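Local atomic coordinates of diacylglycerol O-acyltransferase (PDB entry 6CHJ), a protein that probably transfers acyl groups from acyl-CoA to diacylglycerol, giving triacylglycerol, and also makes wax esters. Residues B[103-117]-B[128-140]. Numbering follows the deposited sequence.
Sequences EHSHLMDRERPMWEV and FALYTKVHHSLVD
K133 leaves its strand with CG trans to the backbone N (chi1 179°), then bends at chi3 (-52°) and again at chi4, which carries NZ to the end of helix 93-105. K133 NZ donates to two carbonyls: H106 O at 3.1 Å, on a lone pair, and E103 O, where the modelled 2.5 Å is doubtfully short. A lysine suits because its aliphatic shaft can pass M108 SD, 3.6 Å from K133 CD, while its tip meets oxygens. E103 and E116 add long salt bridges, and E116 OE1 also accepts from H118. Y131 crosses H104 at about a right angle, its rigid ring long enough for OH to share a 2.8 Å hydrogen bond with H104 ND1 at both ring edges.

E116 and K133 form a hydrogen-bonded pair of the antiparallel hairpin 115-121/127-135, and H135 N continues the pairing to M114 O at 3.0 Å. The flexible thioether of M114 lays SD over one face of the H135 ring, 26° off its normal. H135 begins the HHxxxDG signature of this acyltransferase family, and its NE2 bonds E15. Carboxylates and carbonyls probably keep the buried lysine charged, tying helix end to hairpin next to the signature.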
ATOM      1  N   GLU B 103      -1.546   6.317  -1.635  1.00 42.61           N
ATOM      2  CA  GLU B 103      -2.080   5.619  -0.476  1.00 45.09           C
ATOM      3  C   GLU B 103      -3.382   4.877  -0.810  1.00 46.81           C
ATOM      4  O   GLU B 103      -3.615   3.777  -0.300  1.00 49.75           O
ATOM      5  CB  GLU B 103      -2.275   6.606   0.676  1.00 46.21           C
ATOM      6  CG  GLU B 103      -2.454   5.929   2.015  1.00 55.05           C
ATOM      7  CD  GLU B 103      -1.328   4.934   2.339  1.00 55.09           C
ATOM      8  OE1 GLU B 103      -0.145   5.291   2.155  1.00 48.11           O
ATOM      9  OE2 GLU B 103      -1.642   3.794   2.768  1.00 55.44           O
ATOM     10  N   HIS B 104      -4.226   5.439  -1.691  1.00 45.14           N
ATOM     11  CA  HIS B 104      -5.486   4.790  -2.054  1.00 38.73           C
ATOM     12  C   HIS B 104      -5.270   3.521  -2.892  1.00 40.18           C
ATOM     13  O   HIS B 104      -6.125   2.630  -2.874  1.00 40.98           O
ATOM     14  CB  HIS B 104      -6.384   5.784  -2.808  1.00 42.60           C
ATOM     15  CG  HIS B 104      -7.829   5.403  -2.814  1.00 43.07           C
ATOM     16  ND1 HIS B 104      -8.637   5.536  -1.703  1.00 40.84           N
ATOM     17  CD2 HIS B 104      -8.605   4.860  -3.785  1.00 33.08           C
ATOM     18  CE1 HIS B 104      -9.849   5.090  -1.986  1.00 45.37           C
ATOM     19  NE2 HIS B 104      -9.861   4.690  -3.248  1.00 41.17           N
ATOM     20  N   SER B 105      -4.152   3.424  -3.633  1.00 39.70           N
ATOM     21  CA  SER B 105      -3.799   2.203  -4.366  1.00 41.99           C
ATOM     22  C   SER B 105      -3.639   0.967  -3.473  1.00 46.03           C
ATOM     23  O   SER B 105      -3.824  -0.153  -3.950  1.00 48.26           O
ATOM     24  CB  SER B 105      -2.481   2.405  -5.106  1.00 39.10           C
ATOM     25  OG  SER B 105      -2.528   3.541  -5.935  1.00 52.02           O
ATOM     26  N   HIS B 106      -3.229   1.127  -2.215  1.00 46.02           N
ATOM     27  CA  HIS B 106      -2.744  -0.008  -1.432  1.00 44.99           C
ATOM     28  C   HIS B 106      -3.886  -0.810  -0.826  1.00 45.51           C
ATOM     29  O   HIS B 106      -4.746  -0.254  -0.127  1.00 47.50           O
ATOM     30  CB  HIS B 106      -1.823   0.469  -0.309  1.00 42.17           C
ATOM     31  CG  HIS B 106      -0.664   1.279  -0.790  1.00 48.38           C
ATOM     32  ND1 HIS B 106       0.066   0.943  -1.912  1.00 40.64           N
ATOM     33  CD2 HIS B 106      -0.128   2.431  -0.321  1.00 46.47           C
ATOM     34  CE1 HIS B 106       1.010   1.845  -2.103  1.00 41.17           C
ATOM     35  NE2 HIS B 106       0.908   2.763  -1.158  1.00 45.94           N
ATOM     36  N   LEU B 107      -3.866  -2.121  -1.084  1.00 45.71           N
ATOM     37  CA  LEU B 107      -4.708  -3.083  -0.377  1.00 49.01           C
ATOM     38  C   LEU B 107      -4.599  -2.927   1.131  1.00 47.46           C
ATOM     39  O   LEU B 107      -3.508  -2.729   1.676  1.00 58.46           O
ATOM     40  CB  LEU B 107      -4.293  -4.508  -0.741  1.00 47.31           C
ATOM     41  CG  LEU B 107      -4.800  -5.092  -2.051  1.00 49.62           C
ATOM     42  CD1 LEU B 107      -4.373  -6.543  -2.129  1.00 51.77           C
ATOM     43  CD2 LEU B 107      -6.325  -4.944  -2.223  1.00 52.45           C
ATOM     44  N   MET B 108      -5.729  -3.047   1.812  1.00 47.30           N
ATOM     45  CA  MET B 108      -5.702  -3.055   3.263  1.00 53.49           C
ATOM     46  C   MET B 108      -5.498  -4.476   3.770  1.00 53.56           C
ATOM     47  O   MET B 108      -5.831  -5.450   3.104  1.00 56.93           O
ATOM     48  CB  MET B 108      -6.989  -2.482   3.850  1.00 48.96           C
ATOM     49  CG  MET B 108      -7.512  -1.293   3.136  1.00 52.84           C
ATOM     50  SD  MET B 108      -8.865  -0.489   3.995  1.00 55.07           S
ATOM     51  CE  MET B 108      -7.959   0.068   5.457  1.00 49.55           C
ATOM     52  N   ASP B 109      -4.968  -4.575   4.984  1.00 61.06           N
ATOM     53  CA  ASP B 109      -4.703  -5.858   5.627  1.00 60.27           C
ATOM     54  C   ASP B 109      -5.994  -6.427   6.210  1.00 55.74           C
ATOM     55  O   ASP B 109      -6.619  -5.797   7.070  1.00 53.66           O
ATOM     56  CB  ASP B 109      -3.664  -5.643   6.722  1.00 62.48           C
ATOM     57  CG  ASP B 109      -3.215  -6.923   7.381  1.00 59.59           C
ATOM     58  OD1 ASP B 109      -3.469  -8.048   6.871  1.00 61.10           O
ATOM     59  OD2 ASP B 109      -2.567  -6.773   8.429  1.00 64.83           O
ATOM     60  N   ARG B 110      -6.387  -7.622   5.771  1.00 56.26           N
ATOM     61  CA  ARG B 110      -7.662  -8.175   6.230  1.00 54.87           C
ATOM     62  C   ARG B 110      -7.614  -8.711   7.656  1.00 57.22           C
ATOM     63  O   ARG B 110      -8.674  -8.932   8.254  1.00 62.48           O
ATOM     64  CB  ARG B 110      -8.127  -9.281   5.287  1.00 56.04           C
ATOM     65  CG  ARG B 110      -9.049  -8.766   4.200  1.00 58.90           C
ATOM     66  CD  ARG B 110      -9.560  -9.876   3.314  1.00 59.99           C
ATOM     67  NE  ARG B 110     -10.054  -9.295   2.081  1.00 59.84           N
ATOM     68  CZ  ARG B 110     -10.596  -9.968   1.078  1.00 60.06           C
ATOM     69  NH1 ARG B 110     -10.721 -11.293   1.143  1.00 60.86           N
ATOM     70  NH2 ARG B 110     -11.026  -9.296   0.011  1.00 52.56           N
ATOM     71  N   GLU B 111      -6.424  -8.917   8.216  1.00 53.78           N
ATOM     72  CA  GLU B 111      -6.294  -9.482   9.548  1.00 57.44           C
ATOM     73  C   GLU B 111      -6.495  -8.452  10.665  1.00 63.39           C
ATOM     74  O   GLU B 111      -6.524  -8.837  11.843  1.00 57.84           O
ATOM     75  CB  GLU B 111      -4.932 -10.170   9.679  1.00 56.50           C
ATOM     76  CG  GLU B 111      -4.844 -11.529   8.950  1.00 65.41           C
ATOM     77  CD  GLU B 111      -4.997 -12.724   9.898  1.00 73.17           C
ATOM     78  OE1 GLU B 111      -3.995 -13.430  10.167  1.00 77.76           O
ATOM     79  OE2 GLU B 111      -6.123 -12.954  10.385  1.00 77.79           O
ATOM     80  N   ARG B 112      -6.647  -7.174  10.340  1.00 58.67           N
ATOM     81  CA  ARG B 112      -6.960  -6.142  11.314  1.00 54.89           C
ATOM     82  C   ARG B 112      -8.189  -5.378  10.866  1.00 55.53           C
ATOM     83  O   ARG B 112      -8.555  -5.420   9.687  1.00 58.09           O
ATOM     84  CB  ARG B 112      -5.780  -5.185  11.497  1.00 55.73           C
ATOM     85  CG  ARG B 112      -4.466  -5.905  11.512  1.00 60.73           C
ATOM     86  CD  ARG B 112      -3.375  -4.929  11.762  1.00 60.32           C
ATOM     87  NE  ARG B 112      -3.073  -4.884  13.186  1.00 67.12           N
ATOM     88  CZ  ARG B 112      -1.857  -5.045  13.684  1.00 58.94           C
ATOM     89  NH1 ARG B 112      -0.826  -5.249  12.874  1.00 58.36           N
ATOM     90  NH2 ARG B 112      -1.678  -4.996  14.990  1.00 69.12           N
ATOM     91  N   PRO B 113      -8.879  -4.704  11.788  1.00 60.39           N
ATOM     92  CA  PRO B 113      -9.988  -3.831  11.382  1.00 58.36           C
ATOM     93  C   PRO B 113      -9.542  -2.936  10.238  1.00 55.82           C
ATOM     94  O   PRO B 113      -8.427  -2.410  10.233  1.00 55.42           O
ATOM     95  CB  PRO B 113     -10.303  -3.029  12.653  1.00 59.23           C
ATOM     96  CG  PRO B 113      -9.169  -3.331  13.604  1.00 60.22           C
ATOM     97  CD  PRO B 113      -8.661  -4.669  13.242  1.00 60.69           C
ATOM     98  N   MET B 114     -10.388  -2.815   9.228  1.00 54.93           N
ATOM     99  CA  MET B 114      -9.924  -2.324   7.939  1.00 51.27           C
ATOM    100  C   MET B 114     -10.197  -0.826   7.801  1.00 56.17           C
ATOM    101  O   MET B 114     -10.996  -0.366   6.982  1.00 56.16           O
ATOM    102  CB  MET B 114     -10.552  -3.142   6.825  1.00 59.19           C
ATOM    103  CG  MET B 114     -10.275  -4.634   6.993  1.00 55.85           C
ATOM    104  SD  MET B 114     -10.726  -5.628   5.563  1.00 55.30           S
ATOM    105  CE  MET B 114     -12.191  -6.489   6.171  1.00 57.19           C
ATOM    106  N   TRP B 115      -9.471  -0.051   8.607  1.00 51.94           N
ATOM    107  CA  TRP B 115      -9.534   1.393   8.478  1.00 49.92           C
ATOM    108  C   TRP B 115      -8.151   1.979   8.712  1.00 52.89           C
ATOM    109  O   TRP B 115      -7.339   1.407   9.435  1.00 54.64           O
ATOM    110  CB  TRP B 115     -10.546   2.001   9.444  1.00 50.25           C
ATOM    111  CG  TRP B 115     -10.234   1.769  10.886  1.00 56.20           C
ATOM    112  CD1 TRP B 115     -10.640   0.713  11.653  1.00 57.27           C
ATOM    113  CD2 TRP B 115      -9.469   2.620  11.749  1.00 50.67           C
ATOM    114  NE1 TRP B 115     -10.168   0.850  12.933  1.00 54.37           N
ATOM    115  CE2 TRP B 115      -9.446   2.013  13.020  1.00 57.60           C
ATOM    116  CE3 TRP B 115      -8.795   3.831  11.569  1.00 53.74           C
ATOM    117  CZ2 TRP B 115      -8.779   2.582  14.108  1.00 56.85           C
ATOM    118  CZ3 TRP B 115      -8.138   4.398  12.650  1.00 57.16           C
ATOM    119  CH2 TRP B 115      -8.140   3.775  13.902  1.00 56.55           C
ATOM    120  N   GLU B 116      -7.880   3.104   8.060  1.00 50.15           N
ATOM    121  CA  GLU B 116      -6.689   3.893   8.331  1.00 50.33           C
ATOM    122  C   GLU B 116      -7.082   5.359   8.352  1.00 52.84           C
ATOM    123  O   GLU B 116      -7.942   5.785   7.572  1.00 55.41           O
ATOM    124  CB  GLU B 116      -5.606   3.684   7.279  1.00 50.37           C
ATOM    125  CG  GLU B 116      -5.028   2.287   7.229  1.00 54.15           C
ATOM    126  CD  GLU B 116      -4.336   1.983   5.909  1.00 58.94           C
ATOM    127  OE1 GLU B 116      -3.903   2.923   5.200  1.00 57.31           O
ATOM    128  OE2 GLU B 116      -4.241   0.785   5.569  1.00 67.91           O
ATOM    129  N   VAL B 117      -6.451   6.126   9.236  1.00 49.28           N
ATOM    130  CA  VAL B 117      -6.501   7.585   9.193  1.00 48.02           C
ATOM    131  C   VAL B 117      -5.078   8.099   9.001  1.00 51.41           C
ATOM    132  O   VAL B 117      -4.166   7.723   9.747  1.00 49.49           O
ATOM    133  CB  VAL B 117      -7.121   8.185  10.467  1.00 48.21           C
ATOM    134  CG1 VAL B 117      -7.215   9.688  10.336  1.00 46.09           C
ATOM    135  CG2 VAL B 117      -8.473   7.563  10.763  1.00 48.25           C
ATOM    136  N   PHE B 128      -3.576  21.516   7.143  1.00 62.92           N
ATOM    137  CA  PHE B 128      -3.256  20.103   7.236  1.00 61.06           C
ATOM    138  C   PHE B 128      -4.401  19.294   6.619  1.00 60.56           C
ATOM    139  O   PHE B 128      -5.445  19.845   6.252  1.00 55.51           O
ATOM    140  CB  PHE B 128      -2.978  19.699   8.687  1.00 59.41           C
ATOM    141  CG  PHE B 128      -4.172  19.767   9.587  1.00 50.37           C
ATOM    142  CD1 PHE B 128      -4.843  18.609   9.944  1.00 51.21           C
ATOM    143  CD2 PHE B 128      -4.588  20.973  10.115  1.00 57.29           C
ATOM    144  CE1 PHE B 128      -5.938  18.644  10.775  1.00 46.55           C
ATOM    145  CE2 PHE B 128      -5.682  21.026  10.960  1.00 57.66           C
ATOM    146  CZ  PHE B 128      -6.356  19.852  11.295  1.00 55.29           C
ATOM    147  N   ALA B 129      -4.200  17.972   6.507  1.00 52.75           N
ATOM    148  CA  ALA B 129      -5.163  17.113   5.823  1.00 58.67           C
ATOM    149  C   ALA B 129      -5.399  15.822   6.599  1.00 53.83           C
ATOM    150  O   ALA B 129      -4.517  15.318   7.297  1.00 60.47           O
ATOM    151  CB  ALA B 129      -4.711  16.761   4.395  1.00 54.42           C
ATOM    152  N   LEU B 130      -6.605  15.285   6.466  1.00 48.51           N
ATOM    153  CA  LEU B 130      -6.906  13.935   6.918  1.00 54.13           C
ATOM    154  C   LEU B 130      -7.268  13.113   5.694  1.00 50.34           C
ATOM    155  O   LEU B 130      -8.208  13.464   4.969  1.00 42.07           O
ATOM    156  CB  LEU B 130      -8.053  13.895   7.929  1.00 47.14           C
ATOM    157  CG  LEU B 130      -7.813  14.130   9.412  1.00 60.48           C
ATOM    158  CD1 LEU B 130      -8.993  13.554  10.174  1.00 58.96           C
ATOM    159  CD2 LEU B 130      -6.463  13.559   9.917  1.00 55.35           C
ATOM    160  N   TYR B 131      -6.533  12.025   5.468  1.00 49.36           N
ATOM    161  CA  TYR B 131      -6.930  11.015   4.498  1.00 44.62           C
ATOM    162  C   TYR B 131      -7.351   9.768   5.249  1.00 46.12           C
ATOM    163  O   TYR B 131      -6.515   9.119   5.890  1.00 53.49           O
ATOM    164  CB  TYR B 131      -5.827  10.686   3.497  1.00 41.40           C
ATOM    165  CG  TYR B 131      -6.190   9.440   2.696  1.00 44.24           C
ATOM    166  CD1 TYR B 131      -7.178   9.482   1.694  1.00 46.60           C
ATOM    167  CD2 TYR B 131      -5.596   8.220   2.988  1.00 49.51           C
ATOM    168  CE1 TYR B 131      -7.532   8.344   0.990  1.00 50.09           C
ATOM    169  CE2 TYR B 131      -5.945   7.068   2.305  1.00 57.95           C
ATOM    170  CZ  TYR B 131      -6.906   7.130   1.304  1.00 49.10           C
ATOM    171  OH  TYR B 131      -7.195   5.969   0.651  1.00 45.24           O
ATOM    172  N   THR B 132      -8.627   9.410   5.122  1.00 44.70           N
ATOM    173  CA  THR B 132      -9.225   8.271   5.803  1.00 48.86           C
ATOM    174  C   THR B 132      -9.579   7.191   4.793  1.00 49.43           C
ATOM    175  O   THR B 132     -10.122   7.486   3.732  1.00 50.63           O
ATOM    176  CB  THR B 132     -10.480   8.702   6.565  1.00 47.22           C
ATOM    177  OG1 THR B 132     -10.139   9.780   7.443  1.00 54.42           O
ATOM    178  CG2 THR B 132     -11.057   7.562   7.381  1.00 50.23           C
ATOM    179  N   LYS B 133      -9.282   5.938   5.132  1.00 53.73           N
ATOM    180  CA  LYS B 133      -9.479   4.798   4.238  1.00 48.13           C
ATOM    181  C   LYS B 133     -10.245   3.742   5.015  1.00 50.00           C
ATOM    182  O   LYS B 133      -9.770   3.289   6.062  1.00 56.15           O
ATOM    183  CB  LYS B 133      -8.121   4.244   3.764  1.00 50.47           C
ATOM    184  CG  LYS B 133      -8.178   3.038   2.839  1.00 51.77           C
ATOM    185  CD  LYS B 133      -6.864   2.259   2.764  1.00 48.23           C
ATOM    186  CE  LYS B 133      -5.653   3.134   2.446  1.00 50.16           C
ATOM    187  NZ  LYS B 133      -4.782   2.439   1.438  1.00 43.64           N
ATOM    188  N   VAL B 134     -11.425   3.350   4.529  1.00 47.04           N
ATOM    189  CA  VAL B 134     -12.190   2.282   5.174  1.00 54.35           C
ATOM    190  C   VAL B 134     -12.662   1.290   4.124  1.00 52.26           C
ATOM    191  O   VAL B 134     -13.094   1.685   3.036  1.00 51.31           O
ATOM    192  CB  VAL B 134     -13.396   2.812   5.981  1.00 55.69           C
ATOM    193  CG1 VAL B 134     -14.075   1.660   6.738  1.00 54.59           C
ATOM    194  CG2 VAL B 134     -12.947   3.874   6.966  1.00 57.49           C
ATOM    195  N   HIS B 135     -12.606   0.005   4.461  1.00 50.37           N
ATOM    196  CA  HIS B 135     -13.064  -1.017   3.533  1.00 53.55           C
ATOM    197  C   HIS B 135     -14.589  -1.025   3.426  1.00 57.77           C
ATOM    198  O   HIS B 135     -15.300  -0.935   4.430  1.00 58.72           O
ATOM    199  CB  HIS B 135     -12.563  -2.393   3.963  1.00 53.36           C
ATOM    200  CG  HIS B 135     -12.563  -3.391   2.846  1.00 55.96           C
ATOM    201  ND1 HIS B 135     -13.669  -4.147   2.527  1.00 52.12           N
ATOM    202  CD2 HIS B 135     -11.609  -3.716   1.940  1.00 52.55           C
ATOM    203  CE1 HIS B 135     -13.386  -4.922   1.494  1.00 54.43           C
ATOM    204  NE2 HIS B 135     -12.145  -4.673   1.113  1.00 53.72           N
ATOM    205  N   HIS B 136     -15.090  -1.157   2.192  1.00 55.64           N
ATOM    206  CA  HIS B 136     -16.535  -1.145   1.956  1.00 64.29           C
ATOM    207  C   HIS B 136     -17.254  -2.296   2.669  1.00 60.83           C
ATOM    208  O   HIS B 136     -18.421  -2.152   3.050  1.00 66.59           O
ATOM    209  CB  HIS B 136     -16.822  -1.185   0.448  1.00 62.52           C
ATOM    210  CG  HIS B 136     -18.110  -0.527   0.049  1.00 67.27           C
ATOM    211  ND1 HIS B 136     -19.348  -1.078   0.310  1.00 69.40           N
ATOM    212  CD2 HIS B 136     -18.349   0.632  -0.612  1.00 69.50           C
ATOM    213  CE1 HIS B 136     -20.291  -0.283  -0.162  1.00 67.23           C
ATOM    214  NE2 HIS B 136     -19.713   0.761  -0.727  1.00 68.64           N
ATOM    215  N   SER B 137     -16.591  -3.439   2.858  1.00 58.22           N
ATOM    216  CA  SER B 137     -17.182  -4.504   3.671  1.00 64.60           C
ATOM    217  C   SER B 137     -17.489  -4.050   5.091  1.00 65.10           C
ATOM    218  O   SER B 137     -18.395  -4.594   5.726  1.00 66.90           O
ATOM    219  CB  SER B 137     -16.263  -5.713   3.737  1.00 59.39           C
ATOM    220  OG  SER B 137     -16.581  -6.608   2.694  1.00 68.73           O
ATOM    221  N   LEU B 138     -16.742  -3.074   5.607  1.00 62.45           N
ATOM    222  CA  LEU B 138     -16.909  -2.622   6.980  1.00 64.90           C
ATOM    223  C   LEU B 138     -17.789  -1.383   7.080  1.00 63.31           C
ATOM    224  O   LEU B 138     -18.605  -1.280   7.998  1.00 68.20           O
ATOM    225  CB  LEU B 138     -15.540  -2.341   7.615  1.00 62.52           C
ATOM    226  CG  LEU B 138     -15.581  -2.143   9.129  1.00 65.48           C
ATOM    227  CD1 LEU B 138     -15.864  -3.478   9.815  1.00 65.87           C
ATOM    228  CD2 LEU B 138     -14.283  -1.531   9.644  1.00 70.50           C
ATOM    229  N   VAL B 139     -17.625  -0.424   6.176  1.00 62.95           N
ATOM    230  CA  VAL B 139     -18.464   0.768   6.123  1.00 66.99           C
ATOM    231  C   VAL B 139     -18.678   1.148   4.661  1.00 67.82           C
ATOM    232  O   VAL B 139     -17.708   1.335   3.916  1.00 63.41           O
ATOM    233  CB  VAL B 139     -17.840   1.946   6.895  1.00 67.50           C
ATOM    234  CG1 VAL B 139     -18.676   3.204   6.732  1.00 60.29           C
ATOM    235  CG2 VAL B 139     -17.665   1.602   8.375  1.00 64.47           C
ATOM    236  N   ASP B 140     -19.942   1.273   4.250  1.00 70.67           N
ATOM    237  CA  ASP B 140     -20.238   1.721   2.891  1.00 70.54           C
ATOM    238  C   ASP B 140     -19.762   3.161   2.694  1.00 69.05           C
ATOM    239  O   ASP B 140     -19.227   3.805   3.604  1.00 70.79           O
ATOM    240  CB  ASP B 140     -21.727   1.584   2.586  1.00 67.14           C
ATOM    241  CG  ASP B 140     -22.574   2.491   3.441  1.00 75.22           C
ATOM    242  OD1 ASP B 140     -23.028   2.036   4.517  1.00 86.17           O
ATOM    243  OD2 ASP B 140     -22.761   3.664   3.058  1.00 72.67           O
TER